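Local coordinates for protein lectin 2 (Agrocybe aegerita, PDB 4TQJ) that acts as a lectin that specifically recognises non-reducing terminal N-acetylglucosamine, using a chain folded as a beta-propeller, at residues A[74-78]-A[117-121]; A[346-352]-A[364-368]. The protein carries 1 engineered substitution. All blocks are in the same frame, centred on the assembly; numbering follows the deposited sequence.

A beta-propeller needs contacts between blades and contacts within them, and this chain offers one of each. From the N terminus, contact 1 comes first: residues 74-78, on the second strand of blade 60-101, meet 117-121, the first strand of the next blade, after 38 intervening residues that include the two outer strands 82-85 and 98-101. Contact 2 follows much later, joining loops 346-352 and 364-368 of blade 339-379 across the short hairpin of strands 352-356 and 361-364. The two are in series, neither nested nor crossed. They lie on opposite sides of the chain's centre. The centres of contact 1 and contact 2 are about 29 Å apart, and their nearest atoms about 20 Å.

Contact 1: A[74-78]-A[117-121]; sequences IVGFG and LRYLA
Two extended segments run nearly antiparallel, at 156° between their N-to-C directions, with axes 9.5 Å apart: the spacing of stacked sheets rather than of neighbours in one sheet. Val-75 lies opposite Leu-120 (CA to CA 8.8 Å) and Phe-77 opposite Arg-118 (CA to CA 8.3 Å). The alternation of strands turns the CA-to-CB bonds of these four residues toward the partner and that of Tyr-119 away. Leu-120, chi1 m and chi2 t, brings CD1 to 3.6 Å from Val-75 CB and CD2 to 4.0 Å from Phe-77 CZ. Phe-77, chi1 m, presents one ring face to Arg-118, whose CB stands 4.1 Å from the ring centroid and 14° off its normal, a CH-pi contact; Arg-118 CD approaches Phe-77 CD1 to 3.6 Å. The arginine follows an m, t, m course with chi4 near 178°. Its NH1 donates to water 1 (2.9 Å), which is also hydrogen-bonded to Gly-78 O at 2.9 Å, and NH1 bonds Phe-104 O as well. This is the face-to-face packing of adjacent propeller blades, with Val-60 and Ile-131 adding to the apolar interface. Apolar contacts and the aliphatic stem of Arg-118 thus join the two strands directly, while the buried guanidinium gains polar partners through water and a backbone carbonyl.

Contact 2: A[346-352]-A[364-368]; sequences TGDGCAD and SYNDG
Asn-366 makes both direct hydrogen bonds between these loops: its backbone N donates to Asp-352 OD1 at 2.8 Å, and its side-chain ND2 donates to Ala-351 O at 3.0 Å. Water 2 adds a bridge, hydrogen-bonded to Asp-348 OD2 (2.8 Å) and Asn-366 O (2.7 Å). Each loop is also folded by an Asx turn, Asp-348 OD1 accepting from Cys-350 N at 3.0 Å and Asn-366 OD1 from Gly-368 N at 2.9 Å. Asp-348 takes chi1 p, Asn-366 chi1 t and Asp-352 chi1 m; the other oxygen of Asp-352, OD2, accepts from Leu-345 N. The aspartate-rich turn 346-352, with Asp-344 just before it, is of the kind found in FG-GAP propeller repeats, which bind calcium in integrin relatives. Positive phi at Gly-347 (77°), Gly-349 (73°) and Gly-368 (96°) suits the tight course of both loops. In register, CA atoms of Asp-352 and Tyr-365 are 4.9 Å apart, those of Cys-350 and Gly-368 5.6 Å. Further out, Cys-350 SG, chi1 m, lies 3.6 Å from Gly-368 O, and Thr-346 CG2 packs 3.6 Å from Tyr-365 CD1. Tyr-365 also packs on Val-36 of the second subunit.

Contact 1: A[74-78]-A[117-121]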
loop_
_atom_site.group_PDB
_atom_site.type_symbol
_atom_site.label_atom_id
_atom_site.label_comp_id
_atom_site.label_asym_id
_atom_site.label_seq_id
_atom_site.Cartn_x
_atom_site.Cartn_y
_atom_site.Cartn_z
ATOM N N ILE A 74 0.485 -8.401 13.216
ATOM C CA ILE A 74 -0.527 -9.119 13.972
ATOM C C ILE A 74 -0.170 -9.088 15.437
ATOM O O ILE A 74 0.949 -9.429 15.813
ATOM C CB ILE A 74 -0.596 -10.590 13.559
ATOM C CG1 ILE A 74 -0.719 -10.716 12.042
ATOM C CG2 ILE A 74 -1.748 -11.284 14.264
ATOM C CD1 ILE A 74 -1.953 -10.107 11.489
ATOM N N VAL A 75 -1.122 -8.679 16.274
ATOM C CA VAL A 75 -0.888 -8.624 17.705
ATOM C C VAL A 75 -1.975 -9.394 18.446
ATOM O O VAL A 75 -3.168 -9.176 18.219
ATOM C CB VAL A 75 -0.867 -7.179 18.220
ATOM C CG1 VAL A 75 -0.501 -7.162 19.690
ATOM C CG2 VAL A 75 0.088 -6.311 17.399
ATOM N N GLY A 76 -1.558 -10.307 19.316
ATOM C CA GLY A 76 -2.481 -11.100 20.095
ATOM C C GLY A 76 -2.197 -10.967 21.574
ATOM O O GLY A 76 -1.045 -11.088 22.003
ATOM N N PHE A 77 -3.241 -10.697 22.353
ATOM C CA PHE A 77 -3.123 -10.670 23.806
ATOM C C PHE A 77 -3.538 -12.045 24.299
ATOM O O PHE A 77 -4.725 -12.313 24.465
ATOM C CB PHE A 77 -4.015 -9.574 24.418
ATOM C CG PHE A 77 -3.575 -8.175 24.078
ATOM C CD1 PHE A 77 -2.869 -7.411 25.001
ATOM C CD2 PHE A 77 -3.855 -7.624 22.835
ATOM C CE1 PHE A 77 -2.460 -6.121 24.696
ATOM C CE2 PHE A 77 -3.439 -6.335 22.513
ATOM C CZ PHE A 77 -2.735 -5.586 23.451
ATOM N N GLY A 78 -2.550 -12.920 24.498
ATOM C CA GLY A 78 -2.792 -14.297 24.894
ATOM C C GLY A 78 -2.893 -14.481 26.394
ATOM O O GLY A 78 -3.262 -13.556 27.111
ATOM N N LEU A 117 -10.282 -3.331 28.875
ATOM C CA LEU A 117 -10.062 -3.008 27.468
ATOM C C LEU A 117 -8.569 -2.955 27.212
ATOM O O LEU A 117 -7.834 -2.390 28.009
ATOM C CB LEU A 117 -10.653 -1.635 27.137
ATOM C CG LEU A 117 -12.159 -1.515 27.365
ATOM C CD1 LEU A 117 -12.595 -0.051 27.442
ATOM C CD2 LEU A 117 -12.887 -2.261 26.259
ATOM N N ARG A 118 -8.132 -3.523 26.092
ATOM C CA ARG A 118 -6.745 -3.435 25.662
ATOM C C ARG A 118 -6.677 -2.900 24.241
ATOM O O ARG A 118 -7.310 -3.442 23.345
ATOM C CB ARG A 118 -6.058 -4.805 25.776
ATOM C CG ARG A 118 -5.617 -5.132 27.207
ATOM C CD ARG A 118 -5.442 -6.639 27.462
ATOM N NE ARG A 118 -6.712 -7.359 27.459
ATOM C CZ ARG A 118 -6.826 -8.676 27.611
ATOM N NH1 ARG A 118 -5.747 -9.416 27.802
ATOM N NH2 ARG A 118 -8.022 -9.255 27.589
ATOM N N TYR A 119 -5.911 -1.831 24.052
ATOM C CA TYR A 119 -5.776 -1.156 22.760
ATOM C C TYR A 119 -4.312 -1.044 22.380
ATOM O O TYR A 119 -3.429 -1.148 23.232
ATOM C CB TYR A 119 -6.301 0.273 22.848
ATOM C CG TYR A 119 -7.785 0.448 23.103
ATOM C CD1 TYR A 119 -8.726 -0.392 22.529
ATOM C CD2 TYR A 119 -8.241 1.492 23.898
ATOM C CE1 TYR A 119 -10.095 -0.204 22.767
ATOM C CE2 TYR A 119 -9.588 1.687 24.130
ATOM C CZ TYR A 119 -10.510 0.840 23.572
ATOM O OH TYR A 119 -11.854 1.060 23.797
ATOM N N LEU A 120 -4.066 -0.804 21.099
ATOM C CA LEU A 120 -2.734 -0.469 20.603
ATOM C C LEU A 120 -2.798 0.892 19.941
ATOM O O LEU A 120 -3.630 1.117 19.065
ATOM C CB LEU A 120 -2.272 -1.506 19.584
ATOM C CG LEU A 120 -2.133 -2.906 20.172
ATOM C CD1 LEU A 120 -2.202 -3.983 19.085
ATOM C CD2 LEU A 120 -0.863 -3.006 21.004
ATOM N N ALA A 121 -1.920 1.799 20.355
ATOM C CA ALA A 121 -1.988 3.179 19.883
ATOM C C ALA A 121 -0.658 3.917 20.047
ATOM O O ALA A 121 0.049 3.735 21.032
ATOM C CB ALA A 121 -3.100 3.928 20.625
HETATM O O HOH W 1 -5.840 -12.237 27.370
#

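Contact 2: A[346-352]-A[364-368]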
loop_
_atom_site.group_PDB
_atom_site.type_symbol
_atom_site.label_atom_id
_atom_site.label_comp_id
_atom_site.label_asym_id
_atom_site.label_seq_id
_atom_site.Cartn_x
_atom_site.Cartn_y
_atom_site.Cartn_z
ATOM N N THR A 346 -11.480 2.386 -1.933
ATOM C CA THR A 346 -11.133 2.837 -3.286
ATOM C C THR A 346 -10.273 4.098 -3.386
ATOM O O THR A 346 -10.063 4.607 -4.482
ATOM C CB THR A 346 -12.398 3.091 -4.127
ATOM O OG1 THR A 346 -13.046 4.279 -3.653
ATOM C CG2 THR A 346 -13.341 1.915 -4.038
ATOM N N GLY A 347 -9.807 4.617 -2.254
ATOM C CA GLY A 347 -8.885 5.740 -2.258
ATOM C C GLY A 347 -9.434 7.132 -2.530
ATOM O O GLY A 347 -8.652 8.074 -2.711
ATOM N N ASP A 348 -10.757 7.290 -2.566
ATOM C CA ASP A 348 -11.317 8.610 -2.816
ATOM C C ASP A 348 -11.784 9.336 -1.536
ATOM O O ASP A 348 -12.350 10.414 -1.615
ATOM C CB ASP A 348 -12.443 8.544 -3.858
ATOM C CG ASP A 348 -13.714 7.910 -3.309
ATOM O OD1 ASP A 348 -13.639 7.250 -2.250
ATOM O OD2 ASP A 348 -14.781 8.067 -3.939
ATOM N N GLY A 349 -11.540 8.751 -0.364
ATOM C CA GLY A 349 -11.948 9.373 0.896
ATOM C C GLY A 349 -13.447 9.336 1.185
ATOM O O GLY A 349 -13.929 9.938 2.151
ATOM N N CYS A 350 -14.192 8.625 0.347
ATOM C CA CYS A 350 -15.631 8.480 0.544
ATOM C C CYS A 350 -15.930 7.022 0.866
ATOM O O CYS A 350 -15.661 6.136 0.055
ATOM C CB CYS A 350 -16.385 8.933 -0.708
ATOM S SG CYS A 350 -15.950 10.612 -1.192
ATOM N N ALA A 351 -16.452 6.770 2.065
ATOM C CA ALA A 351 -16.515 5.398 2.565
ATOM C C ALA A 351 -17.439 4.506 1.758
ATOM O O ALA A 351 -18.529 4.907 1.349
ATOM C CB ALA A 351 -16.864 5.353 4.044
ATOM N N ASP A 352 -16.996 3.275 1.546
ATOM C CA ASP A 352 -17.784 2.322 0.810
ATOM C C ASP A 352 -18.392 1.350 1.806
ATOM O O ASP A 352 -18.118 1.425 3.018
ATOM C CB ASP A 352 -16.893 1.599 -0.208
ATOM C CG ASP A 352 -16.081 2.572 -1.037
ATOM O OD1 ASP A 352 -16.703 3.307 -1.826
ATOM O OD2 ASP A 352 -14.837 2.643 -0.882
ATOM N N SER A 364 -20.778 -2.408 -2.044
ATOM C CA SER A 364 -21.322 -1.350 -2.868
ATOM C C SER A 364 -20.417 -0.138 -2.741
ATOM O O SER A 364 -20.057 0.252 -1.634
ATOM C CB SER A 364 -22.753 -1.012 -2.440
ATOM O OG SER A 364 -23.165 0.211 -3.008
ATOM N N TYR A 365 -20.051 0.459 -3.873
ATOM C CA TYR A 365 -19.106 1.557 -3.865
ATOM C C TYR A 365 -19.752 2.931 -3.820
ATOM O O TYR A 365 -20.733 3.196 -4.513
ATOM C CB TYR A 365 -18.136 1.442 -5.045
ATOM C CG TYR A 365 -17.352 0.158 -5.003
ATOM C CD1 TYR A 365 -16.378 -0.043 -4.037
ATOM C CD2 TYR A 365 -17.617 -0.875 -5.895
ATOM C CE1 TYR A 365 -15.668 -1.224 -3.975
ATOM C CE2 TYR A 365 -16.912 -2.065 -5.841
ATOM C CZ TYR A 365 -15.936 -2.231 -4.881
ATOM O OH TYR A 365 -15.229 -3.406 -4.810
ATOM N N ASN A 366 -19.189 3.796 -2.982
ATOM C CA ASN A 366 -19.613 5.186 -2.877
ATOM C C ASN A 366 -19.313 5.853 -4.201
ATOM O O ASN A 366 -18.315 5.524 -4.836
ATOM C CB ASN A 366 -18.829 5.861 -1.748
ATOM C CG ASN A 366 -19.399 7.206 -1.349
ATOM O OD1 ASN A 366 -19.775 8.019 -2.194
ATOM N ND2 ASN A 366 -19.453 7.454 -0.040
ATOM N N ASP A 367 -20.164 6.771 -4.643
ATOM C CA ASP A 367 -19.933 7.388 -5.951
ATOM C C ASP A 367 -19.039 8.630 -5.845
ATOM O O ASP A 367 -18.779 9.301 -6.837
ATOM C CB ASP A 367 -21.259 7.706 -6.671
ATOM C CG ASP A 367 -22.016 8.861 -6.029
ATOM O OD1 ASP A 367 -22.966 9.371 -6.663
ATOM O OD2 ASP A 367 -21.652 9.266 -4.904
ATOM N N GLY A 368 -18.554 8.920 -4.641
ATOM C CA GLY A 368 -17.752 10.104 -4.412
ATOM C C GLY A 368 -18.588 11.264 -3.893
ATOM O O GLY A 368 -18.061 12.335 -3.581
HETATM O O HOH W 2 -15.968 5.601 -3.438
#